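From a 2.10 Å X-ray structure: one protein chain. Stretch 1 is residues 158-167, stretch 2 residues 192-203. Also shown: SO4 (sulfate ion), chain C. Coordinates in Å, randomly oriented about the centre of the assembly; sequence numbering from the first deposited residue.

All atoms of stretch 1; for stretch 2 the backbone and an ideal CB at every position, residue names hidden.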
ATOM      1  N   LEU A 158      -7.093  12.464  -6.727  1.00 39.97           N
ATOM      2  CA  LEU A 158      -6.746  11.526  -7.780  1.00 40.46           C
ATOM      3  C   LEU A 158      -7.654  11.729  -9.002  1.00 37.78           C
ATOM      4  O   LEU A 158      -7.174  11.765 -10.130  1.00 35.23           O
ATOM      5  CB  LEU A 158      -6.824  10.086  -7.271  1.00 37.77           C
ATOM      6  CG  LEU A 158      -6.407   9.054  -8.310  1.00 37.80           C
ATOM      7  CD1 LEU A 158      -5.029   9.389  -8.820  1.00 39.37           C
ATOM      8  CD2 LEU A 158      -6.452   7.629  -7.744  1.00 34.33           C
ATOM      9  N   ALA A 159      -8.959  11.859  -8.768  1.00 36.27           N
ATOM     10  CA  ALA A 159      -9.911  12.132  -9.845  1.00 33.32           C
ATOM     11  C   ALA A 159      -9.498  13.346 -10.685  1.00 37.24           C
ATOM     12  O   ALA A 159      -9.594  13.331 -11.914  1.00 42.93           O
ATOM     13  CB  ALA A 159     -11.348  12.315  -9.275  1.00 28.31           C
ATOM     14  N   LYS A 160      -9.028  14.399 -10.027  1.00 44.56           N
ATOM     15  CA  LYS A 160      -8.583  15.593 -10.740  1.00 43.81           C
ATOM     16  C   LYS A 160      -7.446  15.326 -11.732  1.00 42.27           C
ATOM     17  O   LYS A 160      -7.350  15.994 -12.760  1.00 40.42           O
ATOM     18  CB  LYS A 160      -8.169  16.689  -9.759  1.00 52.65           C
ATOM     19  CG  LYS A 160      -9.313  17.306  -8.962  1.00 55.15           C
ATOM     20  CD  LYS A 160      -8.749  18.356  -8.010  1.00 67.60           C
ATOM     21  CE  LYS A 160      -9.806  18.932  -7.097  1.00 76.04           C
ATOM     22  NZ  LYS A 160      -9.178  19.804  -6.073  1.00 81.40           N
ATOM     23  N   THR A 161      -6.579  14.362 -11.434  1.00 39.57           N
ATOM     24  CA  THR A 161      -5.484  14.068 -12.349  1.00 36.95           C
ATOM     25  C   THR A 161      -5.977  13.467 -13.667  1.00 48.71           C
ATOM     26  O   THR A 161      -5.226  13.396 -14.640  1.00 42.86           O
ATOM     27  CB  THR A 161      -4.440  13.127 -11.731  1.00 43.31           C
ATOM     28  OG1 THR A 161      -4.925  11.778 -11.761  1.00 39.89           O
ATOM     29  CG2 THR A 161      -4.121  13.545 -10.298  1.00 44.90           C
ATOM     30  N   GLU A 162      -7.235  13.022 -13.688  1.00 49.08           N
ATOM     31  CA  GLU A 162      -7.841  12.481 -14.901  1.00 44.85           C
ATOM     32  C   GLU A 162      -8.871  13.453 -15.482  1.00 49.65           C
ATOM     33  O   GLU A 162      -9.674  13.072 -16.338  1.00 51.47           O
ATOM     34  CB  GLU A 162      -8.476  11.112 -14.617  1.00 53.63           C
ATOM     35  CG  GLU A 162      -7.445  10.031 -14.304  1.00 59.27           C
ATOM     36  CD  GLU A 162      -6.403   9.884 -15.417  1.00 69.69           C
ATOM     37  OE1 GLU A 162      -6.755  10.090 -16.600  1.00 62.62           O
ATOM     38  OE2 GLU A 162      -5.232   9.569 -15.106  1.00 74.00           O
ATOM     39  N   GLN A 163      -8.837  14.701 -15.004  1.00 44.86           N
ATOM     40  CA  GLN A 163      -9.759  15.760 -15.423  1.00 47.52           C
ATOM     41  C   GLN A 163     -11.208  15.500 -15.024  1.00 41.01           C
ATOM     42  O   GLN A 163     -12.141  16.056 -15.624  1.00 43.60           O
ATOM     43  CB  GLN A 163      -9.668  16.047 -16.932  1.00 53.92           C
ATOM     44  CG  GLN A 163      -8.327  16.651 -17.371  1.00 73.35           C
ATOM     45  CD  GLN A 163      -7.266  15.587 -17.590  1.00 87.87           C
ATOM     46  OE1 GLN A 163      -7.466  14.656 -18.373  1.00 93.59           O
ATOM     47  NE2 GLN A 163      -6.142  15.706 -16.885  1.00 89.45           N
ATOM     48  N   LYS A 164     -11.397  14.676 -14.000  1.00 41.05           N
ATOM     49  CA  LYS A 164     -12.733  14.427 -13.478  1.00 39.46           C
ATOM     50  C   LYS A 164     -12.821  14.948 -12.057  1.00 48.44           C
ATOM     51  O   LYS A 164     -11.831  15.429 -11.506  1.00 44.22           O
ATOM     52  CB  LYS A 164     -13.047  12.926 -13.497  1.00 32.43           C
ATOM     53  CG  LYS A 164     -12.952  12.302 -14.876  1.00 32.54           C
ATOM     54  CD  LYS A 164     -13.911  13.005 -15.839  1.00 35.76           C
ATOM     55  CE  LYS A 164     -13.812  12.423 -17.237  1.00 34.61           C
ATOM     56  NZ  LYS A 164     -14.836  13.017 -18.153  1.00 42.27           N
ATOM     57  N   THR A 165     -14.003  14.839 -11.458  1.00 46.42           N
ATOM     58  CA  THR A 165     -14.174  15.190 -10.056  1.00 45.88           C
ATOM     59  C   THR A 165     -14.974  14.116  -9.332  1.00 42.23           C
ATOM     60  O   THR A 165     -15.683  13.322  -9.956  1.00 37.71           O
ATOM     61  CB  THR A 165     -14.898  16.522  -9.899  1.00 54.22           C
ATOM     62  OG1 THR A 165     -16.187  16.426 -10.515  1.00 57.20           O
ATOM     63  CG2 THR A 165     -14.102  17.642 -10.564  1.00 59.44           C
ATOM     64  N   ILE A 166     -14.832  14.073  -8.014  1.00 40.98           N
ATOM     65  CA  ILE A 166     -15.618  13.165  -7.194  1.00 42.88           C
ATOM     66  C   ILE A 166     -15.908  13.850  -5.871  1.00 39.11           C
ATOM     67  O   ILE A 166     -15.005  14.401  -5.250  1.00 40.31           O
ATOM     68  CB  ILE A 166     -14.914  11.780  -7.014  1.00 36.74           C
ATOM     69  CG1 ILE A 166     -15.834  10.780  -6.309  1.00 35.38           C
ATOM     70  CG2 ILE A 166     -13.549  11.914  -6.313  1.00 36.41           C
ATOM     71  CD1 ILE A 166     -15.313   9.324  -6.326  1.00 33.19           C
ATOM     72  N   GLY A 167     -17.174  13.865  -5.473  1.00 40.98           N
ATOM     73  CA  GLY A 167     -17.578  14.509  -4.232  1.00 39.62           C
ATOM     74  C   GLY A 167     -17.089  13.693  -3.054  1.00 46.36           C
ATOM     75  O   GLY A 167     -16.708  12.533  -3.225  1.00 39.53           O
ATOM     76  N   UNK A 192     -13.641   4.346 -13.130  1.00 24.96           N
ATOM     77  CA  UNK A 192     -14.777   5.262 -13.003  1.00 26.03           C
ATOM     78  C   UNK A 192     -14.651   6.426 -13.975  1.00 28.91           C
ATOM     79  O   UNK A 192     -15.638   6.829 -14.567  1.00 28.77           O
ATOM     80  CB  UNK A 192     -14.885   5.786 -11.570  1.00 26.03           C
ATOM     81  N   UNK A 193     -13.442   6.963 -14.134  1.00 27.99           N
ATOM     82  CA  UNK A 193     -13.236   8.085 -15.043  1.00 29.92           C
ATOM     83  C   UNK A 193     -13.600   7.703 -16.467  1.00 31.12           C
ATOM     84  O   UNK A 193     -14.210   8.489 -17.165  1.00 36.88           O
ATOM     85  CB  UNK A 193     -11.785   8.566 -14.981  1.00 29.92           C
ATOM     86  N   UNK A 194     -13.238   6.486 -16.878  1.00 36.56           N
ATOM     87  CA  UNK A 194     -13.605   5.955 -18.192  1.00 33.25           C
ATOM     88  C   UNK A 194     -15.108   5.750 -18.284  1.00 34.23           C
ATOM     89  O   UNK A 194     -15.752   6.189 -19.238  1.00 35.19           O
ATOM     90  CB  UNK A 194     -12.875   4.638 -18.466  1.00 33.25           C
ATOM     91  N   UNK A 195     -15.665   5.110 -17.264  1.00 31.09           N
ATOM     92  CA  UNK A 195     -17.094   4.769 -17.211  1.00 24.81           C
ATOM     93  C   UNK A 195     -18.023   5.955 -17.452  1.00 34.08           C
ATOM     94  O   UNK A 195     -18.990   5.835 -18.193  1.00 35.44           O
ATOM     95  CB  UNK A 195     -17.421   4.151 -15.850  1.00 24.81           C
ATOM     96  N   UNK A 196     -17.744   7.096 -16.822  1.00 30.92           N
ATOM     97  CA  UNK A 196     -18.692   8.204 -16.872  1.00 33.93           C
ATOM     98  C   UNK A 196     -18.618   8.975 -18.198  1.00 35.80           C
ATOM     99  O   UNK A 196     -19.379   9.908 -18.420  1.00 35.20           O
ATOM    100  CB  UNK A 196     -18.435   9.157 -15.703  1.00 33.93           C
ATOM    101  N   UNK A 197     -17.697   8.575 -19.068  1.00 37.45           N
ATOM    102  CA  UNK A 197     -17.627   9.122 -20.416  1.00 40.36           C
ATOM    103  C   UNK A 197     -17.404  10.624 -20.447  1.00 51.78           C
ATOM    104  O   UNK A 197     -16.407  11.124 -19.923  1.00 44.74           O
ATOM    105  CB  UNK A 197     -18.912   8.786 -21.175  1.00 40.36           C
ATOM    106  N   UNK A 198     -18.347  11.340 -21.059  1.00 57.45           N
ATOM    107  CA  UNK A 198     -18.253  12.784 -21.240  1.00 56.91           C
ATOM    108  C   UNK A 198     -18.504  13.526 -19.946  1.00 51.01           C
ATOM    109  O   UNK A 198     -18.110  14.682 -19.797  1.00 47.96           O
ATOM    110  CB  UNK A 198     -19.243  13.253 -22.308  1.00 56.91           C
ATOM    111  N   UNK A 199     -19.160  12.871 -19.004  1.00 42.48           N
ATOM    112  CA  UNK A 199     -19.512  13.497 -17.744  1.00 45.96           C
ATOM    113  C   UNK A 199     -18.279  13.851 -16.921  1.00 46.75           C
ATOM    114  O   UNK A 199     -17.249  13.213 -17.036  1.00 43.00           O
ATOM    115  CB  UNK A 199     -20.431  12.575 -16.940  1.00 45.96           C
ATOM    116  N   UNK A 200     -18.377  14.903 -16.125  1.00 43.51           N
ATOM    117  CA  UNK A 200     -17.231  15.345 -15.344  1.00 43.38           C
ATOM    118  C   UNK A 200     -17.165  14.741 -13.941  1.00 43.62           C
ATOM    119  O   UNK A 200     -16.076  14.482 -13.413  1.00 44.38           O
ATOM    120  CB  UNK A 200     -17.253  16.871 -15.236  1.00 43.38           C
ATOM    121  N   UNK A 201     -18.328  14.520 -13.338  1.00 35.56           N
ATOM    122  CA  UNK A 201     -18.374  14.117 -11.941  1.00 40.21           C
ATOM    123  C   UNK A 201     -18.695  12.642 -11.730  1.00 37.38           C
ATOM    124  O   UNK A 201     -19.704  12.137 -12.221  1.00 39.55           O
ATOM    125  CB  UNK A 201     -19.410  14.967 -11.203  1.00 40.21           C
ATOM    126  N   UNK A 202     -17.826  11.955 -10.996  1.00 34.44           N
ATOM    127  CA  UNK A 202     -18.142  10.622 -10.502  1.00 33.64           C
ATOM    128  C   UNK A 202     -19.144  10.774  -9.345  1.00 31.50           C
ATOM    129  O   UNK A 202     -18.808  11.332  -8.295  1.00 35.82           O
ATOM    130  CB  UNK A 202     -16.879   9.883 -10.055  1.00 33.64           C
ATOM    131  N   UNK A 203     -20.372  10.301  -9.555  1.00 32.53           N
ATOM    132  CA  UNK A 203     -21.407  10.340  -8.524  1.00 29.93           C
ATOM    133  C   UNK A 203     -21.323   9.130  -7.587  1.00 34.11           C
ATOM    134  O   UNK A 203     -20.634   8.153  -7.885  1.00 36.28           O
ATOM    135  CB  UNK A 203     -22.791  10.401  -9.174  1.00 29.93           C
TER
HETATM  136  S   SO4 C1341     -21.418  16.401 -15.216  1.00 68.65           S
HETATM  137  O1  SO4 C1341     -20.740  16.575 -16.501  1.00 65.86           O
HETATM  138  O2  SO4 C1341     -21.872  17.687 -14.690  1.00 75.91           O
HETATM  139  O3  SO4 C1341     -20.487  15.798 -14.269  1.00 64.67           O
HETATM  140  O4  SO4 C1341     -22.583  15.536 -15.381  1.00 65.73           O

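Position 192 lies on a helix that begins earlier in the chain. Its CA-to-CB bond points sideways, and no atom of stretch 1 lies within 5.5 Å of the ideal CB. Stretch 1 sets little limit here. The residue is Leu 192, and it makes no close contact with stretch 1.

Position 193 points toward stretch 1. The ideal CB is 3.9 Å from Lys 164 CG and 4.2 Å from Glu 162 CB. Both neighbours are aliphatic carbons, so a small, fairly apolar side chain such as Ala, Ser, Cys or Val would suit. The residue is Cys 193. Its SG packs 3.6 Å from Glu 162 CB and 3.6 Å from Lys 164 CG, touching both side chains at once.

Position 194 points away and position 195 is out of reach. Many side chains would serve at either. They are Thr 194 and Phe 195.

Position 196 points toward stretch 1, but its ideal CB has no neighbour there within 5.5 Å. A longer apolar side chain could reach the methylenes of Lys 164. The residue is Ile 196, whose CD1 comes to 4.1 Å from Lys 164 CD.

Position 197 follows the helix with phi 60° and psi -121°. Positive phi favours glycine, and the residue is Gly 197. Its backbone matters more: Lys 164 NZ donates a hydrogen bond to Gly 197 O at 3.0 Å.

Position 198 points away, within a type II' turn that runs from 196 to 199. Polar residues would suit, and the residue is Asp 198.

Position 199 points sideways, and stretch 1 again leaves the CB free. A long polar side chain is one possibility. The residue is Arg 199, whose end leads away and bonds elsewhere in the structure. Its carbonyl oxygen, Arg 199 O, accepts a 2.7 Å hydrogen bond from Lys 164 NZ. The lysine amine thus ties down two carbonyls of the turn, whatever side chains they carry.

Position 200 points sideways, with Thr 165 OG1 4.9 Å from the ideal CB. Polar or long side chains would fit. The residue is Glu 200, and its OE2 lies 3.7 Å from Thr 165 CG2. Glu 200 O accepts a 2.9 Å bond from Thr 165 N. Glu 200 N donates to sulfate O1 at 2.9 Å.

Position 201 pairs with Thr 165 in a parallel bridge, both side chains on one face. Its ideal CB is 3.6 Å from Thr 165 OG1. Thr, Gln, Glu or Lys would be reasonable. The residue is Glu 201. Its OE2 accepts a 2.7 Å hydrogen bond from a water, which also accepts one from Gly 167 N at 2.8 Å.

Position 202 has its ideal CB 4.0 Å from Ile 166 CG1. Val, Leu or Ile would suit. The residue is Ile 202. Its CG2 meets Ile 166 CD1 at 3.7 Å, while Ile 202 N donates to Thr 165 O at 2.7 Å.

Position 203 points away and precedes a helix, so Ser, Thr, Asp or Asn would suit. The residue is Thr 203, whose side chain caps that helix.

Stretch 2, residues 192-203: LCTFIGDREEIT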
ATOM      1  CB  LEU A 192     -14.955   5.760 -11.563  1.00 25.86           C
ATOM      2  CG  LEU A 192     -15.527   4.730 -10.558  1.00 26.73           C
ATOM      3  CD1 LEU A 192     -15.150   5.034  -9.090  1.00 27.22           C
ATOM      4  CD2 LEU A 192     -17.061   4.633 -10.720  1.00 28.25           C
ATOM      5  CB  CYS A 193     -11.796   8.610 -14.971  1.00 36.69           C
ATOM      6  SG  CYS A 193     -11.411   9.418 -13.403  1.00 41.30           S
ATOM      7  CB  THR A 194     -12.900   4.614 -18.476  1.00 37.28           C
ATOM      8  OG1 THR A 194     -11.483   4.816 -18.479  1.00 44.52           O
ATOM      9  CG2 THR A 194     -13.332   4.035 -19.840  1.00 32.72           C
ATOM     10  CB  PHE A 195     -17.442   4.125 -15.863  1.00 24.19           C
ATOM     11  CG  PHE A 195     -18.886   3.685 -15.759  1.00 30.89           C
ATOM     12  CD1 PHE A 195     -19.349   2.616 -16.500  1.00 25.83           C
ATOM     13  CD2 PHE A 195     -19.776   4.343 -14.929  1.00 33.81           C
ATOM     14  CE1 PHE A 195     -20.664   2.212 -16.411  1.00 29.20           C
ATOM     15  CE2 PHE A 195     -21.101   3.937 -14.843  1.00 30.66           C
ATOM     16  CZ  PHE A 195     -21.537   2.880 -15.582  1.00 33.21           C
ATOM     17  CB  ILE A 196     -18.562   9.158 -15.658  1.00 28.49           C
ATOM     18  CG1 ILE A 196     -17.220   9.894 -15.659  1.00 32.06           C
ATOM     19  CG2 ILE A 196     -18.732   8.377 -14.334  1.00 25.90           C
ATOM     20  CD1 ILE A 196     -17.111  10.888 -14.515  1.00 27.91           C
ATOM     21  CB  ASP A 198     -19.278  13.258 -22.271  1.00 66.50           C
ATOM     22  CG  ASP A 198     -18.817  13.038 -23.698  1.00 80.61           C
ATOM     23  OD1 ASP A 198     -17.597  13.168 -23.948  1.00 83.00           O
ATOM     24  OD2 ASP A 198     -19.674  12.742 -24.567  1.00 81.57           O
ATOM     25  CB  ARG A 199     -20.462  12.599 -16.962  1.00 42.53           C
ATOM     26  CG  ARG A 199     -21.778  12.322 -17.663  1.00 48.32           C
ATOM     27  CD  ARG A 199     -22.402  11.052 -17.134  1.00 57.36           C
ATOM     28  NE  ARG A 199     -22.298  11.024 -15.690  1.00 65.15           N
ATOM     29  CZ  ARG A 199     -22.172   9.933 -14.954  1.00 48.97           C
ATOM     30  NH1 ARG A 199     -22.152   8.739 -15.512  1.00 39.64           N
ATOM     31  NH2 ARG A 199     -22.070  10.057 -13.651  1.00 38.95           N
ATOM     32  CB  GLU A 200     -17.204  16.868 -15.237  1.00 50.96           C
ATOM     33  CG  GLU A 200     -16.059  17.371 -14.377  1.00 55.49           C
ATOM     34  CD  GLU A 200     -15.938  18.873 -14.397  1.00 70.30           C
ATOM     35  OE1 GLU A 200     -16.697  19.516 -15.156  1.00 82.84           O
ATOM     36  OE2 GLU A 200     -15.078  19.406 -13.661  1.00 67.76           O
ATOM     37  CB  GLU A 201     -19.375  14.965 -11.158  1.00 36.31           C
ATOM     38  CG  GLU A 201     -19.410  14.603  -9.681  1.00 44.93           C
ATOM     39  CD  GLU A 201     -20.506  15.321  -8.909  1.00 55.37           C
ATOM     40  OE1 GLU A 201     -21.097  16.277  -9.455  1.00 56.71           O
ATOM     41  OE2 GLU A 201     -20.775  14.928  -7.751  1.00 57.13           O
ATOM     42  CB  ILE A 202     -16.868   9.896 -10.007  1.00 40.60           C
ATOM     43  CG1 ILE A 202     -15.830   9.781 -11.138  1.00 33.07           C
ATOM     44  CG2 ILE A 202     -17.202   8.526  -9.401  1.00 29.09           C
ATOM     45  CD1 ILE A 202     -14.452   9.353 -10.623  1.00 29.64           C
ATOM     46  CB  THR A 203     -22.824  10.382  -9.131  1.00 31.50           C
ATOM     47  OG1 THR A 203     -23.130   9.125  -9.751  1.00 30.24           O
ATOM     48  CG2 THR A 203     -22.960  11.514 -10.161  1.00 30.93           C
TER
HETATM   49  O   HOH W   1     -19.594  12.911  -6.387  1.00 38.97           O
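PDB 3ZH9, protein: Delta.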